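Local coordinates for protein 6-aminohexanoate-cyclic-dimer hydrolase (Arthrobacter sp., PDB 3A2Q) that hydrolyses the cyclic dimer of 6-aminohexanoate, a nylon-6 by-product, to the linear dimer, acting as a homodimeric enzyme of the amidase family, at residues S307-K310 and D311-T314; W345-V348 and K349-D352; R367-A370 and G371-E374; V426-N429 and V430-Q433. The protein carries 1 engineered substitution. All coordinates share one frame; numbering follows the deposited sequence.

All four contacts are helical turns that illustrate how side chains three to five residues apart shape the helix faces that meet their neighbours. Contacts 1, 3 and 4 form one packed cluster: F308 CE2 of contact 1 lies 3.4 Å from Y369 CZ of contact 3, F308 CE1 is 3.8 Å from V430 CG2 of contact 4, and A370 CB of contact 3 is 3.5 Å from V430 O. Contact 2 stands apart, its centre 15 Å from that of contact 1. The side chains of Y312, M347 and N429 come within about 5, 6 and 6 Å of bound 6-aminohexanoic acid; Y312 and N429 also lie about 9 and 7 Å from engineered A174, the probable acyl-ester position. R367 of contact 3 is about 14 Å from the ligand.

Contact 1: S307-K310 and D311-T314; sequences SFLK and DYST
The L309 side chain meets the Y312 ring: methyl CD1 lies 3.9 Å from CD2 of Y312, at the ring edge and near its plane. Both residues hold CG anti to the backbone N (chi1 -159° for L309 and -173° for Y312), which brings the branched tip against the rim. A backbone bond of the helical turn runs beneath, Y312 N donating to F308 O at 2.9 Å. D311 packs back on the first turn, its CB 3.4 Å from F308 O and OD2 3.8 Å from F308 CA, and touches C362 and E365 of helix 356-378. Replacing D311 by an alanine removes the carboxylate and would probably leave the first turn without its nearby negative charge, with a gap against C362. K310 O is gripped twice, by T314 N at 3.3 Å and by a water that donates at 2.8 Å and also bonds T314 OG1. A second water joins T314 OG1 to K310 NZ, weakly at the lysine. Y312 OH makes a weak hydrogen bond to A171 O at the ligand pocket. One turn thus pairs a hydrated polar flank with an apolar one, and D311 is likely to interact favourably with the amino end of helix 308-331.

Contact 2: W345-V348 and K349-D352; sequences WEMV and KRAD
E346 and R350, four residues apart on helix 342-352, form a salt bridge in which OE2 of E346 sits 3.1 Å from NH1 of R350. The carboxylate oxygen reaches the guanidinium edge in its plane, yet the planes of the two groups stand 85° apart, and OE2 alone makes the close contact. R350 has a second charged partner, D317 OD2 of helix 308-331, which takes NE. Van der Waals contacts accompany the charges. Bends at chi2 and chi3 (-149° and -70°) fold the R350 chain back, bringing one guanidinium face over M347 CA and E346 O, with NH2 3.5 Å from M347 CG. Farther round, in an apolar contact, the V348 methyl CG2 lies 3.8 Å above one face of the W345 ring, toward its rim. M347 also touches D317 and the pocket residues N125, I320 and Q411. Backbone bonds complete the turn: R350 N reaches E346 O at 3.2 Å and A351 N reaches M347 O at 2.8 Å. With a carboxylate on either helix, the R350 charge is probably well balanced, and its guanidinium ties helix 342-352 to helix 308-331.

Contact 3: R367-A370 and G371-E374; sequences RYYA and GKVE
The Y369 ring takes two side chains from the following turn on one side of its plane and the F308 ring, inclined at about 30°, on the other. K372 CE approaches CD1 of Y369 obliquely at 3.7 Å, while V373 CG2 comes, also obliquely, to CE2 of the tyrosine at 3.4 Å, so that opposite corners of the ring are touched. This is the i to i+3 and i+4 pattern of an alpha-helix, here helix 356-378, used to fit the helix against the amidase core. CG of Y369 stands anti to the backbone N (chi1 -175°), which lays the ring along the helix over V373, and a bend in the lysine at chi3 brings CE against it. The phenol group is fixed by a hydrogen bond from OH to A302 O, and K372 NZ makes a long, weak ion pair with D305. A leucine in place of Y369 would probably leave A302 O without this partner and open a gap between F308 and V373. Beneath, V373 N donates to Y369 O at 3.0 Å. The A370 methyl lies against V430 O and S431 CA of helix 427-431. The carbonyl oxygen of A370 is held by E374 N at 2.9 Å in an almost straight bond (176°), and E374 CG lies 3.3 Å from that same A370 O.

Contact 4: V426-N429 and V430-Q433; sequences VPFN and VSGQ
F428 meets the turn that follows it at the CD1-CE1 edge of its ring. CB lies 4.1 Å from S431 OG. With CG placed beside the backbone N (chi1 -51°), the ring swings so that CD1 is 3.6 Å from Q433 OE1, and CE1 is 4.1 Å from Q433 OE1. OE1 sits at the ring edge, in plane, where the slightly positive C-H groups probably suit a carbonyl oxygen, although the amide plane is turned 48° from the ring. Over the ring centre, on one face, rests P427 CB, and the side chain also touches L303, W377 and V454. Q433 OE1 is itself fixed by S431 OG, which donates to it at 2.6 Å and weakly accepts from Q433 N; with OG between N and the carbonyl carbon, the hydroxyl lies where it reaches both. Underneath, V426 O takes two donors, N429 N and V430 N, and S431 N reaches P427 O at 3.1 Å. On another side N429 ND2 bonds D170 OD1, a pocket residue, and A209 O. G432 N closes the last turn on F428 O at 2.9 Å, coming from above the carbonyl plane. Its positive phi of 83° would jam any CB against S431 O, which makes this the glycine-terminated end of a short buried helix leading into strand 435-442.

Contact 1: S307-K310 and D311-T314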
# COMPACT_ATOMS: atom_id res chain seq x y z
N SER A 307 21.20 1.04 -8.32
CA SER A 307 21.40 1.23 -9.76
C SER A 307 20.16 0.82 -10.54
O SER A 307 19.83 1.41 -11.57
CB SER A 307 22.59 0.41 -10.24
OG SER A 307 23.79 0.86 -9.64
N PHE A 308 19.48 -0.21 -10.04
CA PHE A 308 18.29 -0.74 -10.68
C PHE A 308 17.18 0.29 -10.86
O PHE A 308 16.35 0.17 -11.77
CB PHE A 308 17.75 -1.91 -9.86
CG PHE A 308 17.11 -1.49 -8.55
CD1 PHE A 308 15.78 -1.08 -8.51
CD2 PHE A 308 17.85 -1.48 -7.38
CE1 PHE A 308 15.19 -0.66 -7.32
CE2 PHE A 308 17.27 -1.07 -6.17
CZ PHE A 308 15.94 -0.66 -6.14
N LEU A 309 17.14 1.30 -9.99
CA LEU A 309 16.09 2.30 -10.07
C LEU A 309 16.05 3.00 -11.42
O LEU A 309 14.98 3.43 -11.87
CB LEU A 309 16.22 3.32 -8.94
CG LEU A 309 14.94 4.09 -8.61
CD1 LEU A 309 13.83 3.11 -8.23
CD2 LEU A 309 15.19 5.05 -7.46
N LYS A 310 17.20 3.13 -12.07
CA LYS A 310 17.25 3.78 -13.37
C LYS A 310 16.46 2.94 -14.37
O LYS A 310 15.65 3.46 -15.14
CB LYS A 310 18.69 3.93 -13.85
CG LYS A 310 18.83 4.69 -15.15
CD LYS A 310 20.26 4.69 -15.65
CE LYS A 310 20.38 5.43 -16.98
NZ LYS A 310 19.51 4.83 -18.03
N ASP A 311 16.70 1.63 -14.33
CA ASP A 311 16.02 0.68 -15.20
C ASP A 311 14.53 0.63 -14.88
O ASP A 311 13.70 0.52 -15.77
CB ASP A 311 16.61 -0.72 -15.03
CG ASP A 311 18.08 -0.77 -15.37
OD1 ASP A 311 18.43 -0.53 -16.55
OD2 ASP A 311 18.89 -1.06 -14.46
N TYR A 312 14.20 0.70 -13.59
CA TYR A 312 12.82 0.67 -13.16
C TYR A 312 12.08 1.90 -13.68
O TYR A 312 10.93 1.82 -14.12
CB TYR A 312 12.76 0.61 -11.64
CG TYR A 312 11.38 0.41 -11.07
CD1 TYR A 312 10.57 -0.64 -11.50
CD2 TYR A 312 10.88 1.25 -10.08
CE1 TYR A 312 9.30 -0.84 -10.97
CE2 TYR A 312 9.62 1.06 -9.53
CZ TYR A 312 8.83 0.01 -9.98
OH TYR A 312 7.58 -0.16 -9.45
N SER A 313 12.75 3.05 -13.64
CA SER A 313 12.17 4.30 -14.10
C SER A 313 11.78 4.22 -15.58
O SER A 313 10.73 4.71 -15.98
CB SER A 313 13.17 5.45 -13.90
OG SER A 313 12.56 6.70 -14.16
N THR A 314 12.64 3.60 -16.38
CA THR A 314 12.38 3.46 -17.81
C THR A 314 11.12 2.62 -18.03
O THR A 314 10.29 2.95 -18.88
CB THR A 314 13.58 2.80 -18.52
OG1 THR A 314 14.72 3.66 -18.40
CG2 THR A 314 13.26 2.56 -20.00
O HOH W 1 17.12 2.89 -18.73
O HOH W 2 15.78 5.97 -16.48

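Contact 2: W345-V348 and K349-D352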
# COMPACT_ATOMS: atom_id res chain seq x y z
N TRP A 345 2.54 13.60 -18.49
CA TRP A 345 2.72 13.83 -19.91
C TRP A 345 4.18 13.71 -20.33
O TRP A 345 4.48 13.21 -21.41
CB TRP A 345 2.18 15.20 -20.31
CG TRP A 345 2.09 15.34 -21.79
CD1 TRP A 345 2.92 16.07 -22.60
CD2 TRP A 345 1.17 14.67 -22.66
NE1 TRP A 345 2.57 15.90 -23.91
CE2 TRP A 345 1.50 15.04 -23.98
CE3 TRP A 345 0.10 13.79 -22.44
CZ2 TRP A 345 0.80 14.55 -25.09
CZ3 TRP A 345 -0.60 13.31 -23.55
CH2 TRP A 345 -0.24 13.69 -24.85
N GLU A 346 5.09 14.16 -19.48
CA GLU A 346 6.51 14.09 -19.80
C GLU A 346 6.96 12.65 -20.05
O GLU A 346 7.88 12.41 -20.85
CB GLU A 346 7.33 14.71 -18.67
CG GLU A 346 8.78 14.95 -19.02
CD GLU A 346 9.48 15.83 -18.01
OE1 GLU A 346 8.97 16.94 -17.75
OE2 GLU A 346 10.52 15.41 -17.47
N MET A 347 6.32 11.70 -19.38
CA MET A 347 6.67 10.29 -19.54
C MET A 347 6.23 9.75 -20.90
O MET A 347 6.78 8.75 -21.38
CB MET A 347 6.03 9.47 -18.41
CG MET A 347 6.53 9.85 -17.03
SD MET A 347 5.76 8.88 -15.72
CE MET A 347 4.31 9.80 -15.42
N VAL A 348 5.25 10.40 -21.51
CA VAL A 348 4.76 9.98 -22.82
C VAL A 348 5.89 10.15 -23.83
O VAL A 348 6.16 9.27 -24.64
CB VAL A 348 3.56 10.84 -23.28
CG1 VAL A 348 3.10 10.42 -24.67
CG2 VAL A 348 2.42 10.70 -22.29
N LYS A 349 6.57 11.29 -23.76
CA LYS A 349 7.68 11.59 -24.65
C LYS A 349 8.83 10.63 -24.38
O LYS A 349 9.40 10.06 -25.30
CB LYS A 349 8.14 13.04 -24.45
CG LYS A 349 9.26 13.48 -25.38
CD LYS A 349 9.60 14.94 -25.15
CE LYS A 349 10.69 15.41 -26.10
NZ LYS A 349 11.94 14.63 -25.91
N ARG A 350 9.16 10.46 -23.10
CA ARG A 350 10.25 9.56 -22.74
C ARG A 350 9.98 8.14 -23.23
O ARG A 350 10.88 7.46 -23.72
CB ARG A 350 10.47 9.56 -21.23
CG ARG A 350 11.06 10.86 -20.69
CD ARG A 350 11.94 10.61 -19.48
NE ARG A 350 11.19 10.21 -18.29
CZ ARG A 350 10.56 11.05 -17.48
NH1 ARG A 350 10.58 12.35 -17.72
NH2 ARG A 350 9.91 10.59 -16.42
N ALA A 351 8.73 7.69 -23.12
CA ALA A 351 8.38 6.34 -23.55
C ALA A 351 8.69 6.18 -25.04
O ALA A 351 9.18 5.13 -25.47
CB ALA A 351 6.90 6.08 -23.30
N ASP A 352 8.41 7.22 -25.81
CA ASP A 352 8.65 7.17 -27.25
C ASP A 352 10.11 6.94 -27.62
O ASP A 352 10.41 6.57 -28.76
CB ASP A 352 8.15 8.46 -27.92
CG ASP A 352 6.64 8.56 -27.91
OD1 ASP A 352 5.97 7.55 -28.21
OD2 ASP A 352 6.11 9.65 -27.61

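Contact 3: R367-A370 and G371-E374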
# COMPACT_ATOMS: atom_id res chain seq x y z
N ARG A 367 15.18 -8.54 -12.59
CA ARG A 367 15.28 -9.94 -12.19
C ARG A 367 16.64 -10.20 -11.56
O ARG A 367 16.75 -10.90 -10.56
CB ARG A 367 15.08 -10.89 -13.38
CG ARG A 367 13.82 -10.63 -14.21
CD ARG A 367 12.58 -10.38 -13.34
NE ARG A 367 11.39 -10.26 -14.17
CZ ARG A 367 10.32 -9.52 -13.86
NH1 ARG A 367 10.29 -8.82 -12.73
NH2 ARG A 367 9.29 -9.49 -14.69
N TYR A 368 17.70 -9.64 -12.15
CA TYR A 368 19.03 -9.86 -11.61
C TYR A 368 19.16 -9.25 -10.22
O TYR A 368 19.73 -9.87 -9.32
CB TYR A 368 20.10 -9.28 -12.55
CG TYR A 368 20.57 -10.28 -13.58
CD1 TYR A 368 21.08 -11.52 -13.20
CD2 TYR A 368 20.50 -10.00 -14.95
CE1 TYR A 368 21.51 -12.46 -14.14
CE2 TYR A 368 20.93 -10.94 -15.91
CZ TYR A 368 21.43 -12.16 -15.49
OH TYR A 368 21.85 -13.10 -16.40
N TYR A 369 18.61 -8.06 -10.02
CA TYR A 369 18.68 -7.42 -8.72
C TYR A 369 17.90 -8.24 -7.70
O TYR A 369 18.35 -8.46 -6.58
CB TYR A 369 18.12 -6.00 -8.78
CG TYR A 369 18.30 -5.25 -7.48
CD1 TYR A 369 19.56 -4.79 -7.09
CD2 TYR A 369 17.22 -5.05 -6.63
CE1 TYR A 369 19.73 -4.13 -5.87
CE2 TYR A 369 17.38 -4.40 -5.41
CZ TYR A 369 18.64 -3.94 -5.03
OH TYR A 369 18.78 -3.30 -3.82
N ALA A 370 16.71 -8.70 -8.10
CA ALA A 370 15.87 -9.51 -7.23
C ALA A 370 16.70 -10.68 -6.71
O ALA A 370 16.67 -11.01 -5.53
CB ALA A 370 14.66 -10.03 -7.99
N GLY A 371 17.45 -11.31 -7.61
CA GLY A 371 18.27 -12.44 -7.21
C GLY A 371 19.30 -12.06 -6.16
O GLY A 371 19.49 -12.78 -5.18
N LYS A 372 19.98 -10.93 -6.36
CA LYS A 372 21.00 -10.50 -5.41
C LYS A 372 20.38 -10.30 -4.04
O LYS A 372 20.96 -10.69 -3.02
CB LYS A 372 21.67 -9.20 -5.87
CG LYS A 372 22.44 -9.31 -7.19
CD LYS A 372 23.37 -8.12 -7.41
CE LYS A 372 22.63 -6.79 -7.34
NZ LYS A 372 23.56 -5.62 -7.36
N VAL A 373 19.20 -9.69 -4.01
CA VAL A 373 18.51 -9.45 -2.75
C VAL A 373 18.11 -10.76 -2.05
O VAL A 373 18.43 -10.97 -0.88
CB VAL A 373 17.23 -8.61 -2.95
CG1 VAL A 373 16.46 -8.56 -1.64
CG2 VAL A 373 17.58 -7.20 -3.42
N GLU A 374 17.42 -11.62 -2.78
CA GLU A 374 16.95 -12.89 -2.21
C GLU A 374 18.04 -13.83 -1.70
O GLU A 374 17.80 -14.64 -0.81
CB GLU A 374 16.09 -13.64 -3.22
CG GLU A 374 14.79 -12.95 -3.57
CD GLU A 374 13.81 -13.90 -4.24
OE1 GLU A 374 13.16 -14.68 -3.52
OE2 GLU A 374 13.71 -13.87 -5.49

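Contact 4: V426-N429 and V430-Q433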
# COMPACT_ATOMS: atom_id res chain seq x y z
N VAL A 426 11.06 0.20 -2.07
CA VAL A 426 11.16 -0.23 -3.46
C VAL A 426 12.00 -1.49 -3.75
O VAL A 426 11.68 -2.24 -4.67
CB VAL A 426 11.61 0.95 -4.37
CG1 VAL A 426 13.08 1.24 -4.18
CG2 VAL A 426 11.30 0.63 -5.82
N PRO A 427 13.07 -1.74 -2.97
CA PRO A 427 13.85 -2.95 -3.28
C PRO A 427 13.01 -4.22 -3.23
O PRO A 427 13.27 -5.18 -3.96
CB PRO A 427 14.94 -2.95 -2.22
CG PRO A 427 15.08 -1.52 -1.84
CD PRO A 427 13.65 -1.03 -1.82
N PHE A 428 12.00 -4.24 -2.37
CA PHE A 428 11.17 -5.43 -2.22
C PHE A 428 10.04 -5.56 -3.23
O PHE A 428 9.42 -6.61 -3.33
CB PHE A 428 10.70 -5.49 -0.77
CG PHE A 428 11.85 -5.36 0.19
CD1 PHE A 428 12.83 -6.35 0.24
CD2 PHE A 428 12.06 -4.17 0.89
CE1 PHE A 428 14.01 -6.16 0.96
CE2 PHE A 428 13.24 -3.97 1.60
CZ PHE A 428 14.22 -4.97 1.64
N ASN A 429 9.79 -4.49 -3.98
CA ASN A 429 8.81 -4.56 -5.05
C ASN A 429 9.57 -5.29 -6.15
O ASN A 429 9.00 -6.08 -6.90
CB ASN A 429 8.42 -3.18 -5.58
CG ASN A 429 7.54 -2.42 -4.64
OD1 ASN A 429 8.02 -1.66 -3.81
ND2 ASN A 429 6.23 -2.65 -4.74
N VAL A 430 10.87 -5.02 -6.24
CA VAL A 430 11.68 -5.67 -7.26
C VAL A 430 11.91 -7.15 -6.94
O VAL A 430 11.82 -7.98 -7.83
CB VAL A 430 13.04 -4.97 -7.44
CG1 VAL A 430 13.91 -5.76 -8.42
CG2 VAL A 430 12.82 -3.56 -7.97
N SER A 431 12.19 -7.47 -5.68
CA SER A 431 12.42 -8.87 -5.32
C SER A 431 11.11 -9.65 -5.19
O SER A 431 11.10 -10.87 -5.35
CB SER A 431 13.19 -8.97 -3.99
OG SER A 431 12.36 -8.60 -2.91
N GLY A 432 10.02 -8.95 -4.90
CA GLY A 432 8.73 -9.60 -4.77
C GLY A 432 8.48 -10.22 -3.40
O GLY A 432 7.48 -10.91 -3.21
N GLN A 433 9.38 -9.98 -2.45
CA GLN A 433 9.23 -10.54 -1.11
C GLN A 433 8.15 -9.85 -0.30
O GLN A 433 7.91 -8.66 -0.45
CB GLN A 433 10.55 -10.45 -0.35
CG GLN A 433 11.64 -11.31 -0.94
CD GLN A 433 13.01 -10.87 -0.48
OE1 GLN A 433 13.47 -9.78 -0.82
NE2 GLN A 433 13.67 -11.71 0.30